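Local coordinates for protein glycosyl hydrolase (Rhizobium leguminosarum bv. trifolii, PDB 5NDX) that probably hydrolyses glycosidic bonds to L-iduronic acid, as a family 39 glycoside hydrolase orthologous to human alpha-L-iduronidase, at residues I565-V571 with R601-R607; Y107-V113 with K157-Y162; E429-P435 with E505-S509; G318-Q322 with I360-P364. The protein carries 2 engineered substitutions. All coordinates share one frame. Residue numbers count along the deposited sequence, not the author numbering.

Contact 1 (I565-V571 with R601-R607). Unlike the reference sequence in segment 601-607: Arg607 (reference His). With SO4 (sulfate ion), chain G.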
loop_
_atom_site.group_PDB
_atom_site.type_symbol
_atom_site.label_atom_id
_atom_site.label_comp_id
_atom_site.label_asym_id
_atom_site.label_seq_id
_atom_site.Cartn_x
_atom_site.Cartn_y
_atom_site.Cartn_z
ATOM N N ILE A 565 -18.141 -5.602 -2.886
ATOM C CA ILE A 565 -18.363 -5.569 -4.323
ATOM C C ILE A 565 -17.225 -6.236 -5.078
ATOM O O ILE A 565 -16.053 -5.946 -4.818
ATOM C CB ILE A 565 -18.499 -4.126 -4.830
ATOM C CG1 ILE A 565 -19.618 -3.402 -4.069
ATOM C CG2 ILE A 565 -18.827 -4.122 -6.322
ATOM C CD1 ILE A 565 -21.036 -4.019 -4.186
ATOM N N PHE A 566 -17.590 -7.119 -5.999
ATOM C CA PHE A 566 -16.676 -7.853 -6.850
ATOM C C PHE A 566 -16.927 -7.549 -8.330
ATOM O O PHE A 566 -18.077 -7.376 -8.733
ATOM C CB PHE A 566 -16.924 -9.345 -6.620
ATOM C CG PHE A 566 -16.703 -9.752 -5.207
ATOM C CD1 PHE A 566 -17.723 -9.709 -4.294
ATOM C CD2 PHE A 566 -15.430 -10.119 -4.784
ATOM C CE1 PHE A 566 -17.509 -10.089 -2.987
ATOM C CE2 PHE A 566 -15.222 -10.505 -3.472
ATOM C CZ PHE A 566 -16.259 -10.472 -2.578
ATOM N N TYR A 567 -15.880 -7.505 -9.143
ATOM C CA TYR A 567 -16.012 -7.142 -10.567
ATOM C C TYR A 567 -15.720 -8.353 -11.445
ATOM O O TYR A 567 -14.873 -9.221 -11.111
ATOM C CB TYR A 567 -15.109 -5.952 -10.937
ATOM C CG TYR A 567 -15.377 -4.753 -10.094
ATOM C CD1 TYR A 567 -16.404 -3.857 -10.405
ATOM C CD2 TYR A 567 -14.691 -4.555 -8.911
ATOM C CE1 TYR A 567 -16.689 -2.772 -9.558
ATOM C CE2 TYR A 567 -14.966 -3.478 -8.071
ATOM C CZ TYR A 567 -15.972 -2.566 -8.409
ATOM O OH TYR A 567 -16.229 -1.512 -7.540
ATOM N N ASP A 568 -16.473 -8.437 -12.533
ATOM C CA ASP A 568 -16.182 -9.322 -13.653
ATOM C C ASP A 568 -15.801 -8.453 -14.838
ATOM O O ASP A 568 -16.294 -7.326 -14.992
ATOM C CB ASP A 568 -17.439 -10.074 -14.034
ATOM C CG ASP A 568 -17.906 -11.033 -12.940
ATOM O OD1 ASP A 568 -17.083 -11.534 -12.135
ATOM O OD2 ASP A 568 -19.122 -11.258 -12.890
ATOM N N VAL A 569 -14.933 -8.993 -15.662
ATOM C CA VAL A 569 -14.530 -8.388 -16.899
ATOM C C VAL A 569 -15.030 -9.280 -17.994
ATOM O O VAL A 569 -14.807 -10.501 -17.951
ATOM C CB VAL A 569 -13.018 -8.252 -17.012
ATOM C CG1 VAL A 569 -12.652 -7.691 -18.379
ATOM C CG2 VAL A 569 -12.499 -7.337 -15.930
ATOM N N LEU A 570 -15.716 -8.678 -18.957
ATOM C CA LEU A 570 -16.240 -9.396 -20.113
ATOM C C LEU A 570 -15.712 -8.842 -21.427
ATOM O O LEU A 570 -15.236 -7.718 -21.511
ATOM C CB LEU A 570 -17.750 -9.346 -20.133
ATOM C CG LEU A 570 -18.442 -9.901 -18.900
ATOM C CD1 LEU A 570 -18.803 -8.764 -18.001
ATOM C CD2 LEU A 570 -19.732 -10.591 -19.307
ATOM N N VAL A 571 -15.846 -9.653 -22.455
ATOM C CA VAL A 571 -15.336 -9.355 -23.756
ATOM C C VAL A 571 -16.375 -9.719 -24.800
ATOM O O VAL A 571 -17.011 -10.777 -24.726
ATOM C CB VAL A 571 -14.032 -10.105 -24.002
ATOM C CG1 VAL A 571 -13.851 -10.507 -25.469
ATOM C CG2 VAL A 571 -12.879 -9.229 -23.551
ATOM N N ARG A 601 -14.159 -5.576 -27.673
ATOM C CA ARG A 601 -14.804 -4.623 -26.784
ATOM C C ARG A 601 -14.864 -5.223 -25.355
ATOM O O ARG A 601 -15.294 -6.376 -25.174
ATOM C CB ARG A 601 -16.204 -4.295 -27.314
ATOM C CG ARG A 601 -16.839 -3.075 -26.680
ATOM C CD ARG A 601 -18.066 -2.557 -27.452
ATOM N NE ARG A 601 -18.509 -1.268 -26.889
ATOM C CZ ARG A 601 -17.976 -0.063 -27.158
ATOM N NH1 ARG A 601 -16.981 0.081 -28.037
ATOM N NH2 ARG A 601 -18.457 1.032 -26.562
ATOM N N TYR A 602 -14.461 -4.415 -24.370
ATOM C CA TYR A 602 -14.436 -4.776 -22.949
ATOM C C TYR A 602 -15.673 -4.237 -22.255
ATOM O O TYR A 602 -16.188 -3.216 -22.650
ATOM C CB TYR A 602 -13.165 -4.228 -22.292
ATOM C CG TYR A 602 -11.930 -4.992 -22.696
ATOM C CD1 TYR A 602 -11.704 -6.293 -22.225
ATOM C CD2 TYR A 602 -10.999 -4.435 -23.560
ATOM C CE1 TYR A 602 -10.577 -7.012 -22.595
ATOM C CE2 TYR A 602 -9.851 -5.133 -23.929
ATOM C CZ TYR A 602 -9.665 -6.420 -23.458
ATOM O OH TYR A 602 -8.568 -7.091 -23.851
ATOM N N ALA A 603 -16.176 -4.976 -21.278
ATOM C CA ALA A 603 -17.226 -4.518 -20.357
ATOM C C ALA A 603 -16.842 -4.947 -18.915
ATOM O O ALA A 603 -16.243 -6.011 -18.735
ATOM C CB ALA A 603 -18.576 -5.115 -20.730
ATOM N N VAL A 604 -17.112 -4.092 -17.929
ATOM C CA VAL A 604 -16.904 -4.413 -16.530
ATOM C C VAL A 604 -18.245 -4.302 -15.802
ATOM O O VAL A 604 -18.932 -3.292 -15.976
ATOM C CB VAL A 604 -15.828 -3.496 -15.912
ATOM C CG1 VAL A 604 -15.619 -3.857 -14.463
ATOM C CG2 VAL A 604 -14.510 -3.671 -16.640
ATOM N N CYS A 605 -18.622 -5.348 -15.046
ATOM C CA CYS A 605 -19.840 -5.406 -14.239
ATOM C C CYS A 605 -19.461 -5.455 -12.773
ATOM O O CYS A 605 -18.473 -6.083 -12.426
ATOM C CB CYS A 605 -20.647 -6.673 -14.589
ATOM S SG CYS A 605 -20.946 -6.760 -16.402
ATOM N N ALA A 606 -20.243 -4.819 -11.910
ATOM C CA ALA A 606 -20.123 -5.007 -10.481
ATOM C C ALA A 606 -21.127 -6.058 -10.062
ATOM O O ALA A 606 -22.181 -6.179 -10.700
ATOM C CB ALA A 606 -20.327 -3.716 -9.724
ATOM N N ARG A 607 -20.743 -6.870 -9.066
ATOM C CA ARG A 607 -21.594 -7.882 -8.441
ATOM C C ARG A 607 -21.541 -7.717 -6.935
ATOM O O ARG A 607 -20.462 -7.571 -6.373
ATOM C CB ARG A 607 -21.159 -9.287 -8.787
ATOM C CG ARG A 607 -21.692 -9.765 -10.111
ATOM C CD ARG A 607 -21.837 -11.282 -10.163
ATOM N NE ARG A 607 -22.155 -11.606 -11.550
ATOM C CZ ARG A 607 -23.377 -11.621 -12.075
ATOM N NH1 ARG A 607 -24.450 -11.409 -11.323
ATOM N NH2 ARG A 607 -23.533 -11.880 -13.372
HETATM S S SO4 G . -26.720 -11.877 -14.536
HETATM O O1 SO4 G . -27.790 -12.907 -14.554
HETATM O O2 SO4 G . -26.544 -11.377 -13.155
HETATM O O3 SO4 G . -25.454 -12.475 -15.018
HETATM O O4 SO4 G . -27.095 -10.748 -15.419
#
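Two neighbouring antiparallel strands form the middle of a four-stranded sheet in the C-terminal domain, whose fold is consistent with the fibronectin type III-like domain of the human orthologue. The strand axes approach to 4.6 Å at 157°. Phe566-Arg607, Asp568-Cys605 and Leu570-Ala603 are the hydrogen-bonded pairs. Phe566 N donates to Arg607 O (2.9 Å) and Arg607 N to Phe566 O (2.7 Å). Asp568 and Cys605 exchange two bonds, Asp568 N to Cys605 O and Cys605 N to Asp568 O, both 3.1 Å. Leu570 N reaches Ala603 O at 2.7 Å, and Ala603 N reaches Leu570 O at 2.9 Å. Tyr567, Val569, Val571, Tyr602, Val604 and Ala606 form one face. It packs on strands 536-545 and 549-557. Within it, Val571 CG2 lies 3.3 Å from Tyr602 CE1. The Tyr602 hydroxyl is hydrogen-bonded with His593 ND1. On the other face, Leu570 CD1 lies 3.3 Å from Cys605 SG, which forms a disulfide with Cys617. Asp568 OD2 makes a salt bridge and weak hydrogen bond to Arg607 NE (3.3 Å). Arg607 differs from the reference, which has His. Its NH1 and NH2 bind sulfate O2 (2.8 Å) and O3 (2.6 Å), an ion probably from the crystallisation liquor. The chemistry thus implies an apolar face turned to the domain interior and a mixed face where Arg607, paired with Asp568, also holds a sulfate.

Contact 2 (Y107-V113 with K157-Y162)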
loop_
_atom_site.group_PDB
_atom_site.type_symbol
_atom_site.label_atom_id
_atom_site.label_comp_id
_atom_site.label_asym_id
_atom_site.label_seq_id
_atom_site.Cartn_x
_atom_site.Cartn_y
_atom_site.Cartn_z
ATOM N N TYR A 107 24.384 23.920 1.657
ATOM C CA TYR A 107 23.170 24.470 2.293
ATOM C C TYR A 107 23.468 25.493 3.385
ATOM O O TYR A 107 22.545 26.057 3.964
ATOM C CB TYR A 107 22.237 23.334 2.779
ATOM C CG TYR A 107 21.443 22.719 1.636
ATOM C CD1 TYR A 107 20.319 23.363 1.123
ATOM C CD2 TYR A 107 21.830 21.516 1.047
ATOM C CE1 TYR A 107 19.602 22.821 0.071
ATOM C CE2 TYR A 107 21.106 20.961 0.002
ATOM C CZ TYR A 107 19.996 21.626 -0.481
ATOM O OH TYR A 107 19.273 21.108 -1.518
ATOM N N GLU A 108 24.756 25.759 3.629
ATOM C CA GLU A 108 25.190 26.885 4.468
ATOM C C GLU A 108 25.369 28.161 3.663
ATOM O O GLU A 108 25.357 29.248 4.224
ATOM C CB GLU A 108 26.468 26.533 5.198
ATOM C CG GLU A 108 26.297 25.256 6.002
ATOM C CD GLU A 108 27.346 25.089 7.070
ATOM O OE1 GLU A 108 27.351 25.921 7.990
ATOM O OE2 GLU A 108 28.133 24.120 7.002
ATOM N N ASP A 109 25.511 28.027 2.348
ATOM C CA ASP A 109 25.503 29.164 1.460
ATOM C C ASP A 109 24.071 29.680 1.334
ATOM O O ASP A 109 23.245 29.048 0.690
ATOM C CB ASP A 109 26.064 28.732 0.102
ATOM C CG ASP A 109 26.076 29.844 -0.925
ATOM O OD1 ASP A 109 25.263 30.787 -0.860
ATOM O OD2 ASP A 109 26.903 29.743 -1.845
ATOM N N MET A 110 23.798 30.849 1.899
ATOM C CA MET A 110 22.447 31.396 1.924
ATOM C C MET A 110 21.825 31.774 0.564
ATOM O O MET A 110 20.595 31.948 0.476
ATOM C CB MET A 110 22.362 32.592 2.892
ATOM C CG MET A 110 22.497 32.188 4.354
ATOM S SD MET A 110 21.168 31.121 4.986
ATOM C CE MET A 110 19.760 32.221 4.818
ATOM N N ASP A 111 22.635 31.921 -0.486
ATOM C CA ASP A 111 22.053 32.108 -1.823
ATOM C C ASP A 111 21.454 30.808 -2.353
ATOM O O ASP A 111 20.447 30.829 -3.039
ATOM C CB ASP A 111 23.062 32.663 -2.822
ATOM C CG ASP A 111 23.380 34.137 -2.577
ATOM O OD1 ASP A 111 22.472 34.944 -2.255
ATOM O OD2 ASP A 111 24.563 34.475 -2.702
ATOM N N GLN A 112 22.103 29.702 -2.046
ATOM C CA GLN A 112 21.579 28.388 -2.378
ATOM C C GLN A 112 20.329 28.049 -1.555
ATOM O O GLN A 112 19.337 27.577 -2.105
ATOM C CB GLN A 112 22.640 27.342 -2.183
ATOM C CG GLN A 112 23.869 27.604 -3.051
ATOM C CD GLN A 112 24.716 26.380 -3.179
ATOM O OE1 GLN A 112 25.913 26.433 -3.444
ATOM N NE2 GLN A 112 24.100 25.263 -2.970
ATOM N N VAL A 113 20.374 28.349 -0.259
ATOM C CA VAL A 113 19.226 28.184 0.628
ATOM C C VAL A 113 18.021 28.890 0.047
ATOM O O VAL A 113 16.933 28.298 -0.012
ATOM C CB VAL A 113 19.513 28.677 2.069
ATOM C CG1 VAL A 113 18.264 28.668 2.948
ATOM C CG2 VAL A 113 20.587 27.804 2.707
ATOM N N LYS A 157 23.797 22.058 10.361
ATOM C CA LYS A 157 23.366 23.421 10.082
ATOM C C LYS A 157 22.792 23.517 8.676
ATOM O O LYS A 157 21.781 24.156 8.482
ATOM C CB LYS A 157 24.516 24.440 10.239
ATOM C CG LYS A 157 24.101 25.751 10.913
ATOM C CD LYS A 157 24.252 25.669 12.447
ATOM C CE LYS A 157 24.142 27.029 13.148
ATOM N NZ LYS A 157 22.735 27.534 13.155
ATOM N N GLY A 158 23.475 22.900 7.710
ATOM C CA GLY A 158 22.970 22.767 6.343
ATOM C C GLY A 158 21.544 22.195 6.317
ATOM O O GLY A 158 20.676 22.770 5.673
ATOM N N TYR A 159 21.337 21.114 7.080
ATOM C CA TYR A 159 20.060 20.393 7.176
ATOM C C TYR A 159 18.970 21.296 7.707
ATOM O O TYR A 159 17.896 21.400 7.129
ATOM C CB TYR A 159 20.159 19.139 8.071
ATOM C CG TYR A 159 18.902 18.281 7.958
ATOM C CD1 TYR A 159 18.702 17.451 6.854
ATOM C CD2 TYR A 159 17.872 18.370 8.896
ATOM C CE1 TYR A 159 17.533 16.710 6.706
ATOM C CE2 TYR A 159 16.708 17.618 8.754
ATOM C CZ TYR A 159 16.550 16.801 7.653
ATOM O OH TYR A 159 15.423 16.067 7.491
ATOM N N THR A 160 19.291 21.977 8.791
ATOM C CA THR A 160 18.364 22.854 9.462
ATOM C C THR A 160 17.994 24.085 8.596
ATOM O O THR A 160 16.862 24.571 8.635
ATOM C CB THR A 160 18.942 23.146 10.870
ATOM O OG1 THR A 160 17.898 23.142 11.830
ATOM C CG2 THR A 160 19.737 24.422 10.942
ATOM N N ASN A 161 18.929 24.568 7.778
ATOM C CA ASN A 161 18.648 25.647 6.802
ATOM C C ASN A 161 17.788 25.144 5.629
ATOM O O ASN A 161 16.963 25.871 5.093
ATOM C CB ASN A 161 19.939 26.169 6.150
ATOM C CG ASN A 161 20.852 26.925 7.095
ATOM O OD1 ASN A 161 20.465 27.404 8.166
ATOM N ND2 ASN A 161 22.081 27.063 6.658
ATOM N N TYR A 162 18.118 23.946 5.169
ATOM C CA TYR A 162 17.317 23.216 4.178
ATOM C C TYR A 162 15.845 23.085 4.622
ATOM O O TYR A 162 14.935 23.400 3.838
ATOM C CB TYR A 162 17.985 21.869 3.861
ATOM C CG TYR A 162 17.037 20.821 3.323
ATOM C CD1 TYR A 162 16.642 20.813 1.974
ATOM C CD2 TYR A 162 16.530 19.850 4.160
ATOM C CE1 TYR A 162 15.763 19.854 1.492
ATOM C CE2 TYR A 162 15.654 18.893 3.695
ATOM C CZ TYR A 162 15.254 18.919 2.367
ATOM O OH TYR A 162 14.388 17.954 1.958
#
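Tyr107 opens the contact. Its CB lies 3.3 Å from Gly158 O, and the two CA atoms are 4.4 Å apart. A CB on Gly158 would lie only 3.5 Å from Tyr107 CB, so glycine suits the close approach. The Tyr107 ring offers a face to Tyr162. The rings form an edge-to-face pair, with centroids 5.6 Å apart and planes at 73°, and Tyr162 CB makes a CH-pi contact with the same ring. Tyr107 O accepts a hydrogen bond from Asn161 ND2 (2.9 Å). Glu108 adds a looser touch, with OE1 3.9 Å from Lys157 CB. Asp109 is the N-cap of the next helix, and its OD1 accepts from Asp111 N (2.9 Å). Met110 only skirts Asn161. Val113 packs its CG2 against Asn161 CB at 3.9 Å. The contact joins the start of helix 110-131 to helix 155-171 in the TIM barrel. These helices follow strands 91-95 and 140-142, and the Tyr162 hydroxyl is hydrogen-bonded with Leu96 O and Thr144 N just beyond them.

Contact 3 (E429-P435 with E505-S509)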
loop_
_atom_site.group_PDB
_atom_site.type_symbol
_atom_site.label_atom_id
_atom_site.label_comp_id
_atom_site.label_asym_id
_atom_site.label_seq_id
_atom_site.Cartn_x
_atom_site.Cartn_y
_atom_site.Cartn_z
ATOM N N GLU A 429 -18.368 -15.612 15.834
ATOM C CA GLU A 429 -19.758 -15.201 15.996
ATOM C C GLU A 429 -19.824 -13.686 15.858
ATOM O O GLU A 429 -19.013 -12.978 16.419
ATOM C CB GLU A 429 -20.271 -15.646 17.374
ATOM C CG GLU A 429 -20.290 -17.173 17.452
ATOM C CD GLU A 429 -20.730 -17.784 18.776
ATOM O OE1 GLU A 429 -21.167 -17.034 19.662
ATOM O OE2 GLU A 429 -20.661 -19.033 18.923
ATOM N N VAL A 430 -20.769 -13.196 15.091
ATOM C CA VAL A 430 -20.973 -11.765 14.994
ATOM C C VAL A 430 -22.431 -11.531 15.438
ATOM O O VAL A 430 -23.344 -12.097 14.857
ATOM C CB VAL A 430 -20.779 -11.218 13.583
ATOM C CG1 VAL A 430 -21.009 -9.704 13.567
ATOM C CG2 VAL A 430 -19.390 -11.521 13.057
ATOM N N SER A 431 -22.616 -10.697 16.446
ATOM C CA SER A 431 -23.941 -10.352 16.942
ATOM C C SER A 431 -24.185 -8.858 16.820
ATOM O O SER A 431 -23.334 -8.101 16.382
ATOM C CB SER A 431 -24.067 -10.791 18.412
ATOM O OG SER A 431 -23.125 -10.103 19.187
ATOM N N GLY A 432 -25.386 -8.443 17.196
ATOM C CA GLY A 432 -25.757 -7.021 17.208
ATOM C C GLY A 432 -25.984 -6.483 15.823
ATOM O O GLY A 432 -25.853 -5.304 15.619
ATOM N N LEU A 433 -26.276 -7.339 14.842
ATOM C CA LEU A 433 -26.465 -6.838 13.468
ATOM C C LEU A 433 -27.924 -6.390 13.393
ATOM O O LEU A 433 -28.740 -6.884 14.153
ATOM C CB LEU A 433 -26.268 -7.951 12.434
ATOM C CG LEU A 433 -24.841 -8.535 12.288
ATOM C CD1 LEU A 433 -24.902 -9.858 11.545
ATOM C CD2 LEU A 433 -23.934 -7.546 11.624
ATOM N N VAL A 434 -28.255 -5.553 12.431
ATOM C CA VAL A 434 -29.649 -5.176 12.201
ATOM C C VAL A 434 -30.361 -6.334 11.522
ATOM O O VAL A 434 -29.914 -6.792 10.463
ATOM C CB VAL A 434 -29.763 -3.956 11.278
ATOM C CG1 VAL A 434 -31.248 -3.649 10.992
ATOM C CG2 VAL A 434 -29.027 -2.778 11.903
ATOM N N PRO A 435 -31.476 -6.809 12.099
ATOM C CA PRO A 435 -32.107 -7.967 11.444
ATOM C C PRO A 435 -32.519 -7.756 9.986
ATOM O O PRO A 435 -32.743 -6.638 9.569
ATOM C CB PRO A 435 -33.273 -8.306 12.391
ATOM C CG PRO A 435 -32.697 -7.963 13.744
ATOM C CD PRO A 435 -32.006 -6.631 13.470
ATOM N N GLU A 505 -32.239 -12.797 14.071
ATOM C CA GLU A 505 -31.730 -12.519 15.422
ATOM C C GLU A 505 -30.533 -11.527 15.413
ATOM O O GLU A 505 -29.973 -11.198 16.455
ATOM C CB GLU A 505 -31.320 -13.845 16.051
ATOM C CG GLU A 505 -31.324 -13.877 17.568
ATOM C CD GLU A 505 -30.554 -15.085 18.112
ATOM O OE1 GLU A 505 -29.699 -14.909 19.026
ATOM O OE2 GLU A 505 -30.800 -16.208 17.600
ATOM N N GLY A 506 -30.137 -11.043 14.238
ATOM C CA GLY A 506 -28.933 -10.247 14.110
ATOM C C GLY A 506 -27.604 -10.935 14.472
ATOM O O GLY A 506 -26.670 -10.264 14.877
ATOM N N ARG A 507 -27.530 -12.252 14.340
ATOM C CA ARG A 507 -26.307 -13.047 14.627
ATOM C C ARG A 507 -25.907 -13.827 13.405
ATOM O O ARG A 507 -26.757 -14.319 12.687
ATOM C CB ARG A 507 -26.536 -14.082 15.721
ATOM C CG ARG A 507 -26.825 -13.454 17.042
ATOM C CD ARG A 507 -26.640 -14.399 18.227
ATOM N NE ARG A 507 -26.697 -13.577 19.454
ATOM C CZ ARG A 507 -25.674 -13.305 20.288
ATOM N NH1 ARG A 507 -25.886 -12.516 21.354
ATOM N NH2 ARG A 507 -24.445 -13.820 20.104
ATOM N N ILE A 508 -24.616 -13.968 13.175
ATOM C CA ILE A 508 -24.139 -15.006 12.246
ATOM C C ILE A 508 -22.997 -15.736 12.936
ATOM O O ILE A 508 -22.450 -15.266 13.916
ATOM C CB ILE A 508 -23.703 -14.483 10.865
ATOM C CG1 ILE A 508 -22.470 -13.580 10.946
ATOM C CG2 ILE A 508 -24.838 -13.768 10.154
ATOM C CD1 ILE A 508 -21.133 -14.308 10.890
ATOM N N SER A 509 -22.654 -16.897 12.430
ATOM C CA SER A 509 -21.492 -17.588 12.907
ATOM C C SER A 509 -20.920 -18.469 11.820
ATOM O O SER A 509 -21.653 -18.898 10.920
ATOM C CB SER A 509 -21.825 -18.400 14.177
ATOM O OG SER A 509 -22.682 -19.512 13.903
HETATM O O HOH W 1 -27.651 -10.005 17.889
#
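This contact closes the end of an antiparallel strand pair in the beta-sandwich domain beside the TIM barrel, where strand 422-431 lies next to the outermost strand 508-516. Val430 and Ile508 form the hydrogen-bonded pair. Val430 N donates to Ile508 O (2.9 Å), and Ile508 N to Val430 O (2.8 Å). Their side chains share one face. Val430 is t, and Ile508 is p at both chi1 and chi2. This brings Ile508 CG1 to 3.9 Å from Val430 CB. Leu433, in the m,t rotamer, brings CD1 to 4.2 Å from Ile508 CG2. Ile508 and Leu433 also cover Val524 of strand 518-526. On the other face, extended Glu429 (m,t) sets CG 3.8 Å from Ser509 CB, and its OE2 forms salt bridges with Arg427 and Arg6. Arg507 is extended too (m,t,t). Its guanidinium lies with a face over Ser431 CB, 3.5 Å from NH2, and Arg507 NE makes a salt bridge to Glu505 OE1 (3.3 Å). Past the strands, Leu433 N donates to Gly506 O (3.0 Å). Gly432 and Gly506 both have positive phi, which favours glycine. A CB on Gly506 would also clash with Leu433 O. One water bridges the two segments, accepting from Gly432 N at 2.8 Å and donating to Glu505 O at 3.0 Å.

Contact 4 (G318-Q322 with I360-P364)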
loop_
_atom_site.group_PDB
_atom_site.type_symbol
_atom_site.label_atom_id
_atom_site.label_comp_id
_atom_site.label_asym_id
_atom_site.label_seq_id
_atom_site.Cartn_x
_atom_site.Cartn_y
_atom_site.Cartn_z
ATOM N N GLY A 318 10.906 -5.936 -9.083
ATOM C CA GLY A 318 11.826 -7.053 -8.927
ATOM C C GLY A 318 11.117 -8.389 -8.823
ATOM O O GLY A 318 9.973 -8.541 -9.255
ATOM N N GLY A 319 11.828 -9.368 -8.278
ATOM C CA GLY A 319 11.394 -10.760 -8.313
ATOM C C GLY A 319 10.586 -11.219 -7.114
ATOM O O GLY A 319 10.247 -10.436 -6.202
ATOM N N TRP A 320 10.288 -12.497 -7.115
ATOM C CA TRP A 320 9.467 -13.127 -6.057
ATOM C C TRP A 320 9.991 -12.917 -4.643
ATOM O O TRP A 320 9.192 -12.729 -3.693
ATOM C CB TRP A 320 9.342 -14.609 -6.328
ATOM C CG TRP A 320 8.494 -15.012 -7.515
ATOM C CD1 TRP A 320 8.937 -15.472 -8.721
ATOM C CD2 TRP A 320 7.071 -15.075 -7.563
ATOM N NE1 TRP A 320 7.878 -15.772 -9.527
ATOM C CE2 TRP A 320 6.720 -15.546 -8.839
ATOM C CE3 TRP A 320 6.063 -14.727 -6.680
ATOM C CZ2 TRP A 320 5.386 -15.725 -9.238
ATOM C CZ3 TRP A 320 4.746 -14.906 -7.076
ATOM C CH2 TRP A 320 4.428 -15.417 -8.351
ATOM N N SER A 321 11.316 -12.901 -4.505
ATOM C CA SER A 321 12.016 -12.907 -3.237
ATOM C C SER A 321 12.466 -11.538 -2.839
ATOM O O SER A 321 13.056 -11.363 -1.778
ATOM C CB SER A 321 13.319 -13.766 -3.358
ATOM O OG SER A 321 12.877 -15.078 -3.408
ATOM N N GLN A 322 12.172 -10.540 -3.632
ATOM C CA GLN A 322 12.490 -9.167 -3.221
ATOM C C GLN A 322 11.294 -8.483 -2.582
ATOM O O GLN A 322 10.192 -9.019 -2.681
ATOM C CB GLN A 322 13.031 -8.454 -4.448
ATOM C CG GLN A 322 14.370 -9.081 -4.855
ATOM C CD GLN A 322 14.920 -8.512 -6.141
ATOM O OE1 GLN A 322 14.193 -8.292 -7.112
ATOM N NE2 GLN A 322 16.182 -8.213 -6.139
ATOM N N ILE A 360 3.716 -8.974 -15.039
ATOM C CA ILE A 360 3.797 -8.854 -13.596
ATOM C C ILE A 360 2.649 -9.600 -12.936
ATOM O O ILE A 360 1.506 -9.563 -13.397
ATOM C CB ILE A 360 3.815 -7.399 -13.089
ATOM C CG1 ILE A 360 2.680 -6.562 -13.663
ATOM C CG2 ILE A 360 5.171 -6.815 -13.398
ATOM C CD1 ILE A 360 2.683 -5.132 -13.168
ATOM N N ILE A 361 3.005 -10.301 -11.852
ATOM C CA ILE A 361 2.090 -11.045 -11.071
ATOM C C ILE A 361 2.044 -10.471 -9.638
ATOM O O ILE A 361 3.076 -10.250 -9.021
ATOM C CB ILE A 361 2.507 -12.514 -11.056
ATOM C CG1 ILE A 361 2.493 -13.131 -12.453
ATOM C CG2 ILE A 361 1.613 -13.321 -10.152
ATOM C CD1 ILE A 361 1.129 -13.205 -13.138
ATOM N N LYS A 362 0.855 -10.219 -9.133
ATOM C CA LYS A 362 0.636 -9.753 -7.739
ATOM C C LYS A 362 1.106 -10.675 -6.674
ATOM O O LYS A 362 0.849 -11.861 -6.700
ATOM C CB LYS A 362 -0.855 -9.521 -7.462
ATOM C CG LYS A 362 -1.341 -8.284 -8.086
ATOM C CD LYS A 362 -2.866 -8.030 -8.227
ATOM C CE LYS A 362 -3.766 -8.514 -7.167
ATOM N NZ LYS A 362 -5.174 -7.928 -7.353
ATOM N N LYS A 363 1.728 -10.084 -5.681
ATOM C CA LYS A 363 2.280 -10.804 -4.544
ATOM C C LYS A 363 1.541 -10.410 -3.253
ATOM O O LYS A 363 0.752 -9.446 -3.261
ATOM C CB LYS A 363 3.770 -10.460 -4.429
ATOM C CG LYS A 363 4.629 -11.135 -5.481
ATOM C CD LYS A 363 6.051 -10.574 -5.505
ATOM C CE LYS A 363 6.830 -10.874 -4.229
ATOM N NZ LYS A 363 8.091 -10.123 -4.286
ATOM N N PRO A 364 1.830 -11.124 -2.135
ATOM C CA PRO A 364 1.111 -10.893 -0.885
ATOM C C PRO A 364 1.232 -9.542 -0.266
ATOM O O PRO A 364 0.333 -9.161 0.476
ATOM C CB PRO A 364 1.614 -11.996 0.056
ATOM C CG PRO A 364 1.981 -13.106 -0.899
ATOM C CD PRO A 364 2.518 -12.425 -2.121
#
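Lys363 and Trp320 give up the most surface here, and Ile361 comes next. The CA-to-CB bond of Lys363 points toward the type I turn Gly319-Gln322. Chi1 is m, chi2 t and chi3 p, and the bend at chi3 helps place NZ among the backbone carbonyls of the turn. NZ donates to Gly319 O and Gln322 O, each at 2.9 Å, and makes a weak bond to Trp320 O, also at 2.9 Å. Thr324 OG1 is a further partner. The ammonium group meets main-chain oxygens of the turn and the Thr324 hydroxyl. The turn has its own bonds. Gln322 N donates to Gly319 O (3.2 Å), and Gly319 N donates to Gln322 OE1 (2.8 Å). A CB on Gly318 would clash with that OE1. Trp320 CE3 lies 4.0 Å from Lys363 CG, beside the lysine's aliphatic chain. At its far end, Trp320 CH2 touches Ile361 CG2 at 3.9 Å. The indole also stacks on Trp456 of helix 452-457. Lys363 sits at the N-cap of helix 364-372, directly after strand 358-362, which pairs with strand 326-330. The contact therefore ties a buried lysine to a turn. That turn and the strand pair 326-330/358-362 both lie in the connection between strand 307-310, the eighth strand of the TIM barrel, and helix 364-372.

The four contacts do not touch and follow in series. Contact 2 belongs to the helical shell of the TIM barrel, and contact 4 to the segment after the eighth barrel strand. Contacts 1 and 3 lie in different beta domains, 31 Å apart between centres. Contact 4 is the nearest to contact 1, about 10 Å between nearest atoms. Contacts 2 and 3 are the farthest apart, 61 Å between centres. A bound iduronide, 8U8, is about 9 Å from the Gln322 side chain in contact 4. The Tyr162 side chain of contact 2 lies about 13 Å from a bound 8U8 and about 10 Å from the Gln146 side chain, at the predicted proton-donor position, changed here.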